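Local atomic coordinates of DNR protein (Pseudomonas aeruginosa, PDB entry 2Z69), a protein that acts as a transcriptional regulator of dissimilative nitrate respiration, probably by binding DNA, and is represented here by its sensor domain, linked to sensing of nitric oxide. Residues B[38-43]-B[103-108]; B[57-62]-B[109-114]. One frame throughout, in Å; residues are numbered along the deposited sequence.

How the contacts relate
From the N terminus, the chain runs through 38-43, 57-62, 103-108 and then directly into 109-114. Contact 1 closes a loop of 59 intervening residues and contact 2 one of 46; their segments alternate, so the two closures cross. All four segments belong to the cyclic nucleotide-binding-type beta barrel. In contact 1 both segments pass between the sheet of strands 36-40 and 109-115 and the sheet of strands 45-47 and 102-105. Contact 2 pairs strand 55-59 with 109-115 and ends where the former turns toward strand 63-69. Strand 36-40 flanks 109-115, and Asn39 OD1 to Gln110 NE2 adds a side-chain bond between the contacts.

Contact 1: B[38-43]-B[103-108]; sequences VNLDKG and AQAVVP
Lys42 and Gly43 meet Ala105 and Val106 at a corner of the beta barrel of the cyclic nucleotide-binding-type domain, where two chain segments pass from one sheet to the other. The main bond between them is backbone to backbone: Gly43 N donates to Ala105 O at 2.8 Å with an N-H...O angle of 156°, although the donor sits above the carbonyl plane. Next along the chain, the carbonyl of Val106 is served by a side chain. Lys42 CG, anti to its backbone N (chi1 172°), comes within 3.4 Å of Val106 O; bends at chi3 and chi4 then return Lys42 NZ to the same oxygen, to which it donates at 3.2 Å. A water closes a triangle with this pair, accepting from the ammonium group and donating to the carbonyl, which thus has two donors at the exposed surface.

Farther in, Ala105 CB supplies the apolar contact. It lies 4.2 Å from Leu40 CD1 and 3.6 Å from Asp41 O, while Leu40 also reaches Val46 and Leu111. The carbonyl of Leu40 receives a CA-H...O contact from Pro108 CA at 3.3 Å, just before strand 36-40 gives way to loop. Val107 O, for its part, accepts from Ser109 OG, and Asn39 OD1 from Gln110 NE2, so both are satisfied by strand 109-115. Val106, its side chain directed away from 38-43, touches Cys63 and Lys65 of strand 63-69.

At the outer edge, the bridging water stands 2.6 Å from Lys42 NZ and 2.8 Å from Val106 O.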
loop_
_atom_site.group_PDB
_atom_site.type_symbol
_atom_site.label_atom_id
_atom_site.label_comp_id
_atom_site.label_asym_id
_atom_site.label_seq_id
_atom_site.Cartn_x
_atom_site.Cartn_y
_atom_site.Cartn_z
ATOM N N VAL B 38 8.813 -26.691 -5.534
ATOM C CA VAL B 38 7.717 -27.402 -4.886
ATOM C C VAL B 38 7.028 -28.225 -5.940
ATOM O O VAL B 38 6.639 -27.704 -6.993
ATOM C CB VAL B 38 6.678 -26.430 -4.214
ATOM C CG1 VAL B 38 5.495 -27.221 -3.610
ATOM C CG2 VAL B 38 7.351 -25.555 -3.164
ATOM N N ASN B 39 6.871 -29.509 -5.646
ATOM C CA ASN B 39 6.276 -30.439 -6.593
ATOM C C ASN B 39 4.976 -31.013 -6.047
ATOM O O ASN B 39 4.979 -31.555 -4.927
ATOM C CB ASN B 39 7.243 -31.582 -6.832
ATOM C CG ASN B 39 8.540 -31.127 -7.446
ATOM O OD1 ASN B 39 8.554 -30.569 -8.530
ATOM N ND2 ASN B 39 9.655 -31.456 -6.791
ATOM N N LEU B 40 3.893 -30.991 -6.841
ATOM C CA LEU B 40 2.594 -31.427 -6.270
ATOM C C LEU B 40 1.781 -32.306 -7.167
ATOM O O LEU B 40 1.694 -32.040 -8.340
ATOM C CB LEU B 40 1.727 -30.210 -5.902
ATOM C CG LEU B 40 2.151 -29.248 -4.778
ATOM C CD1 LEU B 40 1.210 -28.057 -4.801
ATOM C CD2 LEU B 40 2.223 -29.894 -3.366
ATOM N N ASP B 41 1.167 -33.333 -6.591
ATOM C CA ASP B 41 0.223 -34.161 -7.310
ATOM C C ASP B 41 -1.128 -33.461 -7.316
ATOM O O ASP B 41 -1.351 -32.560 -6.525
ATOM C CB ASP B 41 0.107 -35.505 -6.613
ATOM C CG ASP B 41 1.209 -36.452 -7.012
ATOM O OD1 ASP B 41 1.819 -36.256 -8.104
ATOM O OD2 ASP B 41 1.438 -37.410 -6.245
ATOM N N LYS B 42 -2.007 -33.875 -8.219
ATOM C CA LYS B 42 -3.389 -33.421 -8.257
ATOM C C LYS B 42 -3.985 -33.719 -6.924
ATOM O O LYS B 42 -3.866 -34.856 -6.429
ATOM C CB LYS B 42 -4.171 -34.232 -9.322
ATOM C CG LYS B 42 -5.698 -33.973 -9.322
ATOM C CD LYS B 42 -6.498 -35.065 -10.048
ATOM C CE LYS B 42 -6.072 -35.275 -11.486
ATOM N NZ LYS B 42 -6.160 -34.008 -12.272
ATOM N N GLY B 43 -4.605 -32.708 -6.327
ATOM C CA GLY B 43 -5.306 -32.898 -5.056
ATOM C C GLY B 43 -4.422 -32.507 -3.877
ATOM O O GLY B 43 -4.893 -32.463 -2.754
ATOM N N ALA B 103 -4.954 -23.519 -0.677
ATOM C CA ALA B 103 -4.595 -23.553 -2.108
ATOM C C ALA B 103 -4.305 -25.011 -2.406
ATOM O O ALA B 103 -3.508 -25.636 -1.693
ATOM C CB ALA B 103 -3.369 -22.718 -2.365
ATOM N N GLN B 104 -4.961 -25.548 -3.436
ATOM C CA GLN B 104 -4.888 -26.974 -3.768
ATOM C C GLN B 104 -4.624 -27.129 -5.246
ATOM O O GLN B 104 -5.267 -26.475 -6.058
ATOM C CB GLN B 104 -6.215 -27.687 -3.423
ATOM C CG GLN B 104 -6.172 -29.240 -3.550
ATOM C CD GLN B 104 -7.480 -29.917 -3.099
ATOM O OE1 GLN B 104 -7.492 -31.050 -2.615
ATOM N NE2 GLN B 104 -8.550 -29.218 -3.232
ATOM N N ALA B 105 -3.715 -28.017 -5.612
ATOM C CA ALA B 105 -3.437 -28.275 -7.016
ATOM C C ALA B 105 -4.611 -29.053 -7.595
ATOM O O ALA B 105 -5.084 -30.016 -6.989
ATOM C CB ALA B 105 -2.150 -29.069 -7.159
ATOM N N VAL B 106 -5.119 -28.614 -8.736
ATOM C CA VAL B 106 -6.170 -29.362 -9.414
ATOM C C VAL B 106 -5.613 -30.284 -10.533
ATOM O O VAL B 106 -6.355 -31.094 -11.053
ATOM C CB VAL B 106 -7.272 -28.467 -9.969
ATOM C CG1 VAL B 106 -7.682 -27.394 -8.945
ATOM C CG2 VAL B 106 -6.823 -27.838 -11.209
ATOM N N VAL B 107 -4.326 -30.147 -10.873
ATOM C CA VAL B 107 -3.564 -31.093 -11.740
ATOM C C VAL B 107 -2.124 -31.167 -11.179
ATOM O O VAL B 107 -1.769 -30.341 -10.346
ATOM C CB VAL B 107 -3.497 -30.630 -13.218
ATOM C CG1 VAL B 107 -4.890 -30.598 -13.857
ATOM C CG2 VAL B 107 -2.845 -29.282 -13.323
ATOM N N PRO B 108 -1.301 -32.155 -11.622
ATOM C CA PRO B 108 0.106 -32.158 -11.209
ATOM C C PRO B 108 0.727 -30.800 -11.507
ATOM O O PRO B 108 0.593 -30.308 -12.635
ATOM C CB PRO B 108 0.740 -33.217 -12.104
ATOM C CG PRO B 108 -0.403 -34.214 -12.355
ATOM C CD PRO B 108 -1.611 -33.285 -12.532
HETATM O O HOH W 1 -7.719 -32.220 -13.274
#

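Contact 2: B[57-62]-B[109-114]; sequences YYLISG and SQLFRF
Ile60 and Phe112 form the apolar centre, their side chains crossing at about a right angle. Ile60 CG1 is anti to its carbonyl carbon and beside its own backbone N (chi1 -58°), which sets it over one face of the Phe112 ring; the methyl CD1 beyond it lies over the middle of that face, 3.8 Å from the Phe112 centroid and 4° off the normal, a CH-pi contact. Tyr58 runs beside Phe112, and its CB meets the ring edge of Phe114 at CE1, 3.7 Å away. On the other face of the sheet Leu59 CD1 presses unusually tightly on Leu111 CD2, at 3.5 Å.

That face continues with Tyr57 and Arg113, side by side and pointing the same way. Arg113 CB packs 3.6 Å from Tyr57 CE2, while the phenol oxygen lies at the edge of the guanidinium, whose plane stands 89° from the ring; Arg113 NE makes its salt bridge with Asp36.

The antiparallel ladder is regular around Tyr58 and Phe112, whose N and O atoms bond reciprocally. A classic bulge then places Ile60 and Ser61 opposite Gln110. Gln110 O is gripped by both amides, Ile60 N at 2.9 Å and Ser61 N at 3.2 Å, and Gln110 N returns a bond to Ser61 O. At the polar edge a water joins Ser61 OG to Gln110 OE1, 2.8 Å from the latter, while Gln110 NE2 bonds Asn39 OD1 of strand 36-40.

Helix 6-14 covers the aromatic face, with His10 edge-to-face on Phe112 and Leu14 against Tyr58 and Phe114, while strands 36-40 and 86-87 flank the pair within the barrel sheet.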
loop_
_atom_site.group_PDB
_atom_site.type_symbol
_atom_site.label_atom_id
_atom_site.label_comp_id
_atom_site.label_asym_id
_atom_site.label_seq_id
_atom_site.Cartn_x
_atom_site.Cartn_y
_atom_site.Cartn_z
ATOM N N TYR B 57 3.894 -17.822 -3.945
ATOM C CA TYR B 57 4.179 -18.851 -4.929
ATOM C C TYR B 57 4.141 -18.314 -6.366
ATOM O O TYR B 57 3.330 -17.466 -6.706
ATOM C CB TYR B 57 3.190 -20.000 -4.782
ATOM C CG TYR B 57 3.383 -20.702 -3.469
ATOM C CD1 TYR B 57 2.853 -20.182 -2.283
ATOM C CD2 TYR B 57 4.176 -21.846 -3.402
ATOM C CE1 TYR B 57 3.101 -20.826 -1.045
ATOM C CE2 TYR B 57 4.438 -22.461 -2.199
ATOM C CZ TYR B 57 3.879 -21.970 -1.038
ATOM O OH TYR B 57 4.162 -22.649 0.148
ATOM N N TYR B 58 5.073 -18.792 -7.182
ATOM C CA TYR B 58 4.941 -18.666 -8.622
ATOM C C TYR B 58 4.619 -20.051 -9.184
ATOM O O TYR B 58 5.311 -21.036 -8.874
ATOM C CB TYR B 58 6.233 -18.140 -9.202
ATOM C CG TYR B 58 6.245 -18.028 -10.698
ATOM C CD1 TYR B 58 6.776 -19.061 -11.463
ATOM C CD2 TYR B 58 5.725 -16.913 -11.340
ATOM C CE1 TYR B 58 6.815 -19.004 -12.828
ATOM C CE2 TYR B 58 5.769 -16.823 -12.753
ATOM C CZ TYR B 58 6.319 -17.891 -13.469
ATOM O OH TYR B 58 6.374 -17.900 -14.811
ATOM N N LEU B 59 3.574 -20.132 -9.999
ATOM C CA LEU B 59 3.148 -21.414 -10.577
ATOM C C LEU B 59 3.870 -21.646 -11.912
ATOM O O LEU B 59 3.549 -21.036 -12.942
ATOM C CB LEU B 59 1.599 -21.433 -10.744
ATOM C CG LEU B 59 0.866 -22.706 -11.149
ATOM C CD1 LEU B 59 1.254 -23.888 -10.296
ATOM C CD2 LEU B 59 -0.650 -22.467 -11.116
ATOM N N ILE B 60 4.862 -22.534 -11.894
ATOM C CA ILE B 60 5.634 -22.804 -13.108
ATOM C C ILE B 60 4.717 -23.547 -14.084
ATOM O O ILE B 60 4.527 -23.111 -15.203
ATOM C CB ILE B 60 6.925 -23.613 -12.829
ATOM C CG1 ILE B 60 7.832 -22.876 -11.824
ATOM C CG2 ILE B 60 7.661 -23.945 -14.139
ATOM C CD1 ILE B 60 8.590 -23.859 -10.915
ATOM N N SER B 61 4.100 -24.638 -13.619
ATOM C CA SER B 61 3.289 -25.475 -14.510
ATOM C C SER B 61 2.149 -25.986 -13.677
ATOM O O SER B 61 2.304 -26.203 -12.462
ATOM C CB SER B 61 4.117 -26.650 -15.060
ATOM O OG SER B 61 4.498 -27.545 -14.009
ATOM N N GLY B 62 0.999 -26.180 -14.309
ATOM C CA GLY B 62 -0.138 -26.744 -13.595
ATOM C C GLY B 62 -1.205 -25.704 -13.333
ATOM O O GLY B 62 -1.318 -24.738 -14.097
ATOM N N SER B 109 1.382 -30.203 -10.509
ATOM C CA SER B 109 1.845 -28.821 -10.633
ATOM C C SER B 109 3.267 -28.684 -10.095
ATOM O O SER B 109 3.727 -29.504 -9.280
ATOM C CB SER B 109 0.875 -27.875 -9.849
ATOM O OG SER B 109 -0.466 -27.984 -10.354
ATOM N N GLN B 110 3.958 -27.637 -10.534
ATOM C CA GLN B 110 5.269 -27.339 -10.017
ATOM C C GLN B 110 5.338 -25.851 -9.713
ATOM O O GLN B 110 4.871 -25.030 -10.499
ATOM C CB GLN B 110 6.381 -27.754 -11.014
ATOM C CG GLN B 110 7.753 -27.679 -10.386
ATOM C CD GLN B 110 8.856 -28.260 -11.249
ATOM O OE1 GLN B 110 9.086 -27.794 -12.351
ATOM N NE2 GLN B 110 9.552 -29.274 -10.739
ATOM N N LEU B 111 5.944 -25.508 -8.579
ATOM C CA LEU B 111 5.993 -24.111 -8.134
ATOM C C LEU B 111 7.348 -23.706 -7.621
ATOM O O LEU B 111 8.160 -24.572 -7.294
ATOM C CB LEU B 111 4.956 -23.831 -7.031
ATOM C CG LEU B 111 3.563 -24.399 -7.306
ATOM C CD1 LEU B 111 3.350 -25.562 -6.323
ATOM C CD2 LEU B 111 2.504 -23.376 -7.080
ATOM N N PHE B 112 7.570 -22.383 -7.568
ATOM C CA PHE B 112 8.614 -21.760 -6.778
ATOM C C PHE B 112 7.943 -21.198 -5.550
ATOM O O PHE B 112 6.941 -20.510 -5.681
ATOM C CB PHE B 112 9.221 -20.592 -7.549
ATOM C CG PHE B 112 10.179 -21.000 -8.623
ATOM C CD1 PHE B 112 10.119 -20.399 -9.875
ATOM C CD2 PHE B 112 11.160 -21.964 -8.378
ATOM C CE1 PHE B 112 11.016 -20.741 -10.891
ATOM C CE2 PHE B 112 12.078 -22.320 -9.383
ATOM C CZ PHE B 112 12.009 -21.699 -10.646
ATOM N N ARG B 113 8.460 -21.498 -4.364
ATOM C CA ARG B 113 7.966 -20.903 -3.118
ATOM C C ARG B 113 8.942 -19.823 -2.714
ATOM O O ARG B 113 10.096 -20.131 -2.392
ATOM C CB ARG B 113 7.943 -21.934 -1.997
ATOM C CG ARG B 113 7.879 -21.337 -0.595
ATOM C CD ARG B 113 7.437 -22.363 0.496
ATOM N NE ARG B 113 8.311 -23.516 0.479
ATOM C CZ ARG B 113 7.938 -24.782 0.330
ATOM N NH1 ARG B 113 6.659 -25.137 0.223
ATOM N NH2 ARG B 113 8.877 -25.707 0.319
ATOM N N PHE B 114 8.507 -18.569 -2.721
ATOM C CA PHE B 114 9.377 -17.471 -2.314
ATOM C C PHE B 114 9.053 -17.034 -0.898
ATOM O O PHE B 114 7.894 -16.886 -0.550
ATOM C CB PHE B 114 9.174 -16.297 -3.240
ATOM C CG PHE B 114 9.533 -16.571 -4.658
ATOM C CD1 PHE B 114 8.555 -16.823 -5.601
ATOM C CD2 PHE B 114 10.842 -16.555 -5.065
ATOM C CE1 PHE B 114 8.882 -17.042 -6.916
ATOM C CE2 PHE B 114 11.166 -16.787 -6.385
ATOM C CZ PHE B 114 10.177 -17.031 -7.304
HETATM O O HOH W 2 7.183 -27.994 -14.401
#